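Local coordinates for capsid protein (PDB 5YKU), which forms the capsid shell of a prawn nodavirus, the part described being the protrusion domain that probably builds the dimeric spikes on the particle surface, at residues Ala13-Trp19 / Pro112-Ile118; Phe42-Met48 / Cys82-Phe88. All blocks are in the same frame, centred on the assembly; numbering follows the deposited sequence.

Contacts 1 and 2 show how a jelly-roll makes one sheet from strands far apart in sequence. Along the chain the order is 13-19, 42-48, 82-88, 112-118, so contact 1 brings together the two ends of the domain and contact 2 joins parts lying between them. Across the sheet the order is 10-18, 114-121, 41-47, 81-89, the BIDG layer of the fold. The contact centres are about 9 Å apart, and the middle two strands tie them together: I118 N lies 2.8 Å from I43 O and R116 N 2.9 Å from V45 O, both probable hydrogen bonds. One continuous layer of the spike domain results.

Contact 1: residues Ala13-Trp19 / Pro112-Ile118; sequences ADTIGNW and PYQYRII
The BI pair of the jelly-roll, strand 10-18 against strand 114-121, centres on G17 and Y115. Two backbone bonds join them, Y115 N reaching G17 O at 2.9 Å and G17 N reaching Y115 O at 3.0 Å. The Y115 side chain leaves with CG between the backbone N and the carbonyl carbon (chi1 71°), which lays its ring back over G17. G17 CA sits 3.8 Å from the centroid of the Y115 ring, over the face, a CH-pi contact. Such cross-strand cover is known in antiparallel sheets as aromatic rescue of glycine. A water joins Y115 OH to N18 O.

W19 crosses the tyrosine at about a right angle: Y115 CD2 stands over the middle of the indole, 3.5 Å from W19 CE2, with the six-membered ring and the phenol ring inclined at 49°. The indole NE1 is held by Y74 OH, and F98 meets the ring edge-to-face. Y115, I117 and W19 thus belong to the hydrophobic side of the layer, all three touching I33 of strand 26-33 in the facing CHEF layer.

The other face of the pair carries I16, R116, N18 and Q114. R116 runs extended through CD and then bends (chi3 -55°), bringing NH1 to A13 O at 2.9 Å in a nearly straight bond, with the carbonyl oxygen lying in the guanidinium plane. I16 CG2 rests over a face of the guanidinium, 3.5 Å from R116 NH1. A water at the guanidinium edge links NH1 to D14 OD1, and Y47 adds a cation-pi contact. Farther along, N18 and Q114 lie side by side and another water joins N18 OD1 to Q114 NE2, while Q114 OE1 accepts from D49 N.

Contact 2: residues Phe42-Met48 / Cys82-Phe88; sequences FIIVPYM and CDGYISF
F88 and F42 face each other as an antiparallel hydrogen-bonded pair, F42 N giving to F88 O at 2.9 Å and F88 N to F42 O at 3.1 Å. From CB of F88 the chain turns between its backbone N and carbonyl carbon (chi1 72°), which carries the ring toward strand 41-47. CD1 comes near I44 CG2; F88 CE1 meets I44 CG2 at 3.7 Å and also F42 CB. At the tip, F88 CZ lies 3.6 Å from F42 CB, which stands over the ring face in a CH-pi contact. CE2 approaches F42 CD2, but the two rings, though nearly parallel, are slid apart and barely overlap. F98 closes on F88 edge-to-face.

Two residues on, I44 and I86 repeat the paired backbone bonds, and their side chains lie alongside each other, I44 CG2 3.6 Å from I86 CB. The regular pairing stops near P46, whose ring nitrogen has no hydrogen to give. P46 CD presses instead to 3.1 Å from G84 O. Beyond it C82 holds SG anti to its own backbone N (chi1 -176°), which sends the sulfur toward the partner strand, C82 SG lying 3.7 Å from P46 CB and 3.4 Å from Y47 C. Next to C82, D83 OD1 accepts G84 N from above the carboxylate plane. With I44, I86 and F88 all touching strand 96-104, this DG pairing turns its apolar face to the opposite layer, as the inner face of a viral jelly-roll sandwich does.

Contact 1: residues Ala13-Trp19 / Pro112-Ile118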
# COMPACT_ATOMS: atom_id res chain seq x y z
N ALA A 13 -8.36 -1.47 -10.97
CA ALA A 13 -6.98 -1.50 -10.51
C ALA A 13 -6.27 -0.20 -10.76
O ALA A 13 -5.03 -0.10 -10.80
CB ALA A 13 -6.27 -2.61 -11.16
N ASP A 14 -7.03 0.92 -10.90
CA ASP A 14 -6.46 2.23 -11.24
C ASP A 14 -6.23 3.10 -10.05
O ASP A 14 -5.64 4.19 -10.28
CB ASP A 14 -7.27 2.93 -12.36
CG ASP A 14 -7.13 2.24 -13.63
OD1 ASP A 14 -6.03 1.73 -13.92
OD2 ASP A 14 -8.18 2.15 -14.32
N THR A 15 -6.65 2.80 -8.87
CA THR A 15 -6.31 3.63 -7.69
C THR A 15 -4.84 3.41 -7.38
O THR A 15 -4.46 2.29 -7.00
CB THR A 15 -7.16 3.24 -6.51
OG1 THR A 15 -8.56 3.47 -6.87
CG2 THR A 15 -6.88 4.12 -5.30
N ILE A 16 -4.06 4.41 -7.48
CA ILE A 16 -2.63 4.42 -7.15
C ILE A 16 -2.36 5.51 -6.19
O ILE A 16 -3.09 6.54 -6.09
CB ILE A 16 -1.74 4.48 -8.38
CG1 ILE A 16 -2.06 5.76 -9.21
CG2 ILE A 16 -1.88 3.25 -9.22
CD1 ILE A 16 -1.05 6.06 -10.30
N GLY A 17 -1.33 5.37 -5.39
CA GLY A 17 -0.92 6.38 -4.51
C GLY A 17 0.46 6.19 -3.97
O GLY A 17 1.17 5.24 -4.28
N ASN A 18 0.92 7.16 -3.20
CA ASN A 18 2.25 7.22 -2.62
C ASN A 18 2.18 7.05 -1.14
O ASN A 18 1.33 7.60 -0.44
CB ASN A 18 2.86 8.59 -2.92
CG ASN A 18 3.13 8.78 -4.34
OD1 ASN A 18 3.41 7.90 -5.13
ND2 ASN A 18 3.15 10.06 -4.75
N TRP A 19 3.10 6.25 -0.62
CA TRP A 19 3.36 6.22 0.81
C TRP A 19 4.17 7.43 1.22
O TRP A 19 5.19 7.73 0.58
CB TRP A 19 4.16 4.93 1.16
CG TRP A 19 3.45 3.66 0.85
CD1 TRP A 19 3.83 2.74 -0.08
CD2 TRP A 19 2.25 3.16 1.43
NE1 TRP A 19 2.96 1.70 -0.11
CE2 TRP A 19 1.95 1.91 0.81
CE3 TRP A 19 1.35 3.65 2.38
CZ2 TRP A 19 0.86 1.15 1.15
CZ3 TRP A 19 0.27 2.89 2.73
CH2 TRP A 19 0.02 1.63 2.16
N PRO A 112 8.85 8.69 -2.77
CA PRO A 112 7.86 7.78 -2.19
C PRO A 112 7.90 6.41 -2.84
O PRO A 112 8.18 6.26 -4.03
CB PRO A 112 6.54 8.44 -2.44
CG PRO A 112 6.87 9.93 -2.65
CD PRO A 112 8.21 9.97 -3.25
N TYR A 113 7.62 5.41 -2.02
CA TYR A 113 7.21 4.12 -2.57
C TYR A 113 5.75 4.20 -2.89
O TYR A 113 5.00 5.09 -2.41
CB TYR A 113 7.57 3.02 -1.58
CG TYR A 113 9.08 2.74 -1.57
CD1 TYR A 113 9.69 2.30 -2.75
CD2 TYR A 113 9.84 2.85 -0.45
CE1 TYR A 113 11.08 2.00 -2.81
CE2 TYR A 113 11.22 2.56 -0.47
CZ TYR A 113 11.81 2.16 -1.66
OH TYR A 113 13.13 1.86 -1.74
N GLN A 114 5.28 3.28 -3.75
CA GLN A 114 4.03 3.42 -4.53
C GLN A 114 3.18 2.20 -4.41
O GLN A 114 3.67 1.07 -4.36
CB GLN A 114 4.43 3.64 -5.99
CG GLN A 114 5.27 4.94 -6.21
CD GLN A 114 6.14 4.82 -7.41
OE1 GLN A 114 6.97 3.89 -7.54
NE2 GLN A 114 6.07 5.75 -8.32
N TYR A 115 1.88 2.39 -4.39
CA TYR A 115 0.94 1.33 -4.21
C TYR A 115 -0.22 1.42 -5.19
O TYR A 115 -0.53 2.47 -5.74
CB TYR A 115 0.41 1.28 -2.76
CG TYR A 115 -0.49 2.43 -2.41
CD1 TYR A 115 -1.81 2.50 -2.83
CD2 TYR A 115 -0.02 3.46 -1.58
CE1 TYR A 115 -2.61 3.59 -2.39
CE2 TYR A 115 -0.75 4.54 -1.26
CZ TYR A 115 -2.07 4.58 -1.65
OH TYR A 115 -2.84 5.70 -1.29
N ARG A 116 -0.84 0.25 -5.45
CA ARG A 116 -2.01 0.07 -6.34
C ARG A 116 -3.07 -0.66 -5.58
O ARG A 116 -2.78 -1.72 -5.00
CB ARG A 116 -1.58 -0.65 -7.60
CG ARG A 116 -2.75 -0.87 -8.56
CD ARG A 116 -2.29 -1.67 -9.80
NE ARG A 116 -1.16 -1.07 -10.48
CZ ARG A 116 -1.18 0.02 -11.21
NH1 ARG A 116 -2.29 0.63 -11.52
NH2 ARG A 116 -0.01 0.41 -11.73
N ILE A 117 -4.26 -0.16 -5.61
CA ILE A 117 -5.41 -0.83 -4.95
C ILE A 117 -6.27 -1.46 -5.97
O ILE A 117 -6.59 -0.85 -7.05
CB ILE A 117 -6.19 0.15 -4.08
CG1 ILE A 117 -5.31 0.54 -2.88
CG2 ILE A 117 -7.52 -0.47 -3.62
CD1 ILE A 117 -5.86 1.59 -1.95
N ILE A 118 -6.58 -2.73 -5.77
CA ILE A 118 -7.42 -3.54 -6.64
C ILE A 118 -8.74 -3.76 -5.97
O ILE A 118 -8.81 -4.28 -4.79
CB ILE A 118 -6.81 -4.85 -7.02
CG1 ILE A 118 -5.50 -4.56 -7.76
CG2 ILE A 118 -7.73 -5.69 -7.87
CD1 ILE A 118 -4.64 -5.76 -7.86
O HOH W 1 -3.33 2.59 -13.36
O HOH W 2 -8.75 0.69 -7.57
O HOH W 3 -1.54 7.95 -0.69
O HOH W 4 5.20 8.38 -7.12
O HOH W 5 7.52 6.25 0.83

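Contact 2: residues Phe42-Met48 / Cys82-Phe88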
# COMPACT_ATOMS: atom_id res chain seq x y z
N PHE A 42 -10.66 -5.23 -0.51
CA PHE A 42 -9.61 -4.82 -1.45
C PHE A 42 -8.42 -5.70 -1.33
O PHE A 42 -8.16 -6.38 -0.28
CB PHE A 42 -9.16 -3.42 -1.12
CG PHE A 42 -10.25 -2.40 -1.23
CD1 PHE A 42 -10.49 -1.80 -2.48
CD2 PHE A 42 -11.03 -2.00 -0.15
CE1 PHE A 42 -11.49 -0.80 -2.61
CE2 PHE A 42 -12.02 -1.06 -0.27
CZ PHE A 42 -12.27 -0.43 -1.51
N ILE A 43 -7.57 -5.64 -2.36
CA ILE A 43 -6.15 -6.05 -2.30
C ILE A 43 -5.31 -4.85 -2.61
O ILE A 43 -5.62 -4.13 -3.58
CB ILE A 43 -5.90 -7.17 -3.35
CG1 ILE A 43 -6.56 -8.45 -3.05
CG2 ILE A 43 -4.38 -7.46 -3.46
CD1 ILE A 43 -6.04 -9.20 -1.83
N ILE A 44 -4.28 -4.58 -1.86
CA ILE A 44 -3.27 -3.54 -2.20
C ILE A 44 -1.95 -4.26 -2.50
O ILE A 44 -1.53 -5.18 -1.73
CB ILE A 44 -3.18 -2.51 -1.06
CG1 ILE A 44 -2.21 -1.38 -1.39
CG2 ILE A 44 -2.86 -3.14 0.30
CD1 ILE A 44 -2.28 -0.26 -0.44
N VAL A 45 -1.36 -3.83 -3.57
CA VAL A 45 -0.07 -4.37 -4.02
C VAL A 45 0.93 -3.27 -4.25
O VAL A 45 0.53 -2.12 -4.52
CB VAL A 45 -0.18 -5.17 -5.35
CG1 VAL A 45 -1.09 -6.34 -5.13
CG2 VAL A 45 -0.67 -4.32 -6.51
N PRO A 46 2.19 -3.50 -4.08
CA PRO A 46 3.22 -2.54 -4.45
C PRO A 46 3.38 -2.45 -5.91
O PRO A 46 3.15 -3.43 -6.63
CB PRO A 46 4.46 -3.08 -3.77
CG PRO A 46 4.25 -4.60 -3.79
CD PRO A 46 2.77 -4.77 -3.63
N TYR A 47 3.79 -1.32 -6.40
CA TYR A 47 4.33 -1.18 -7.78
C TYR A 47 5.52 -0.28 -7.69
O TYR A 47 5.78 0.33 -6.64
CB TYR A 47 3.28 -0.71 -8.81
CG TYR A 47 2.96 0.76 -8.82
CD1 TYR A 47 3.66 1.61 -9.70
CD2 TYR A 47 1.99 1.35 -8.05
CE1 TYR A 47 3.39 2.96 -9.77
CE2 TYR A 47 1.71 2.67 -8.08
CZ TYR A 47 2.45 3.46 -8.94
OH TYR A 47 2.15 4.85 -8.96
N MSE A 48 6.28 -0.15 -8.74
CA MSE A 48 7.44 0.71 -8.78
C MSE A 48 7.54 1.38 -10.12
O MSE A 48 7.58 0.77 -11.19
CB MSE A 48 8.70 -0.05 -8.40
CG MSE A 48 9.85 0.82 -8.02
SE MSE A 48 11.25 -0.19 -7.05
CE MSE A 48 10.31 -0.49 -5.38
N CYS A 82 9.76 -5.38 -4.57
CA CYS A 82 8.47 -4.73 -4.77
C CYS A 82 7.48 -5.85 -4.65
O CYS A 82 7.09 -6.43 -5.68
CB CYS A 82 8.46 -4.09 -6.16
SG CYS A 82 6.94 -3.15 -6.51
N ASP A 83 7.24 -6.29 -3.44
CA ASP A 83 6.71 -7.65 -3.18
C ASP A 83 5.67 -7.60 -2.08
O ASP A 83 5.53 -6.67 -1.31
CB ASP A 83 7.88 -8.61 -2.86
CG ASP A 83 7.54 -10.16 -2.99
OD1 ASP A 83 6.50 -10.50 -3.44
OD2 ASP A 83 8.55 -10.86 -2.62
N GLY A 84 4.95 -8.70 -2.03
CA GLY A 84 3.90 -8.91 -1.05
C GLY A 84 2.58 -8.29 -1.49
O GLY A 84 2.41 -7.72 -2.62
N TYR A 85 1.57 -8.38 -0.60
CA TYR A 85 0.29 -7.73 -0.83
C TYR A 85 -0.41 -7.78 0.51
O TYR A 85 -0.04 -8.52 1.41
CB TYR A 85 -0.55 -8.43 -1.89
CG TYR A 85 -1.00 -9.81 -1.48
CD1 TYR A 85 -0.22 -10.94 -1.81
CD2 TYR A 85 -2.15 -10.03 -0.86
CE1 TYR A 85 -0.59 -12.21 -1.45
CE2 TYR A 85 -2.56 -11.32 -0.46
CZ TYR A 85 -1.74 -12.36 -0.73
OH TYR A 85 -2.18 -13.62 -0.37
N ILE A 86 -1.44 -6.93 0.63
CA ILE A 86 -2.32 -7.00 1.84
C ILE A 86 -3.76 -7.15 1.38
O ILE A 86 -4.20 -6.40 0.48
CB ILE A 86 -2.13 -5.76 2.70
CG1 ILE A 86 -0.67 -5.68 3.22
CG2 ILE A 86 -3.11 -5.73 3.84
CD1 ILE A 86 -0.26 -4.34 3.75
N SER A 87 -4.53 -8.03 1.98
CA SER A 87 -5.95 -8.09 1.88
C SER A 87 -6.54 -7.39 3.03
O SER A 87 -6.14 -7.63 4.16
CB SER A 87 -6.37 -9.53 1.85
OG SER A 87 -6.06 -10.13 3.05
N PHE A 88 -7.48 -6.50 2.77
CA PHE A 88 -8.09 -5.72 3.82
C PHE A 88 -9.47 -5.27 3.42
O PHE A 88 -9.82 -5.18 2.25
CB PHE A 88 -7.23 -4.51 4.22
CG PHE A 88 -7.21 -3.43 3.20
CD1 PHE A 88 -6.38 -3.49 2.10
CD2 PHE A 88 -8.04 -2.36 3.34
CE1 PHE A 88 -6.42 -2.46 1.12
CE2 PHE A 88 -8.08 -1.36 2.35
CZ PHE A 88 -7.27 -1.42 1.24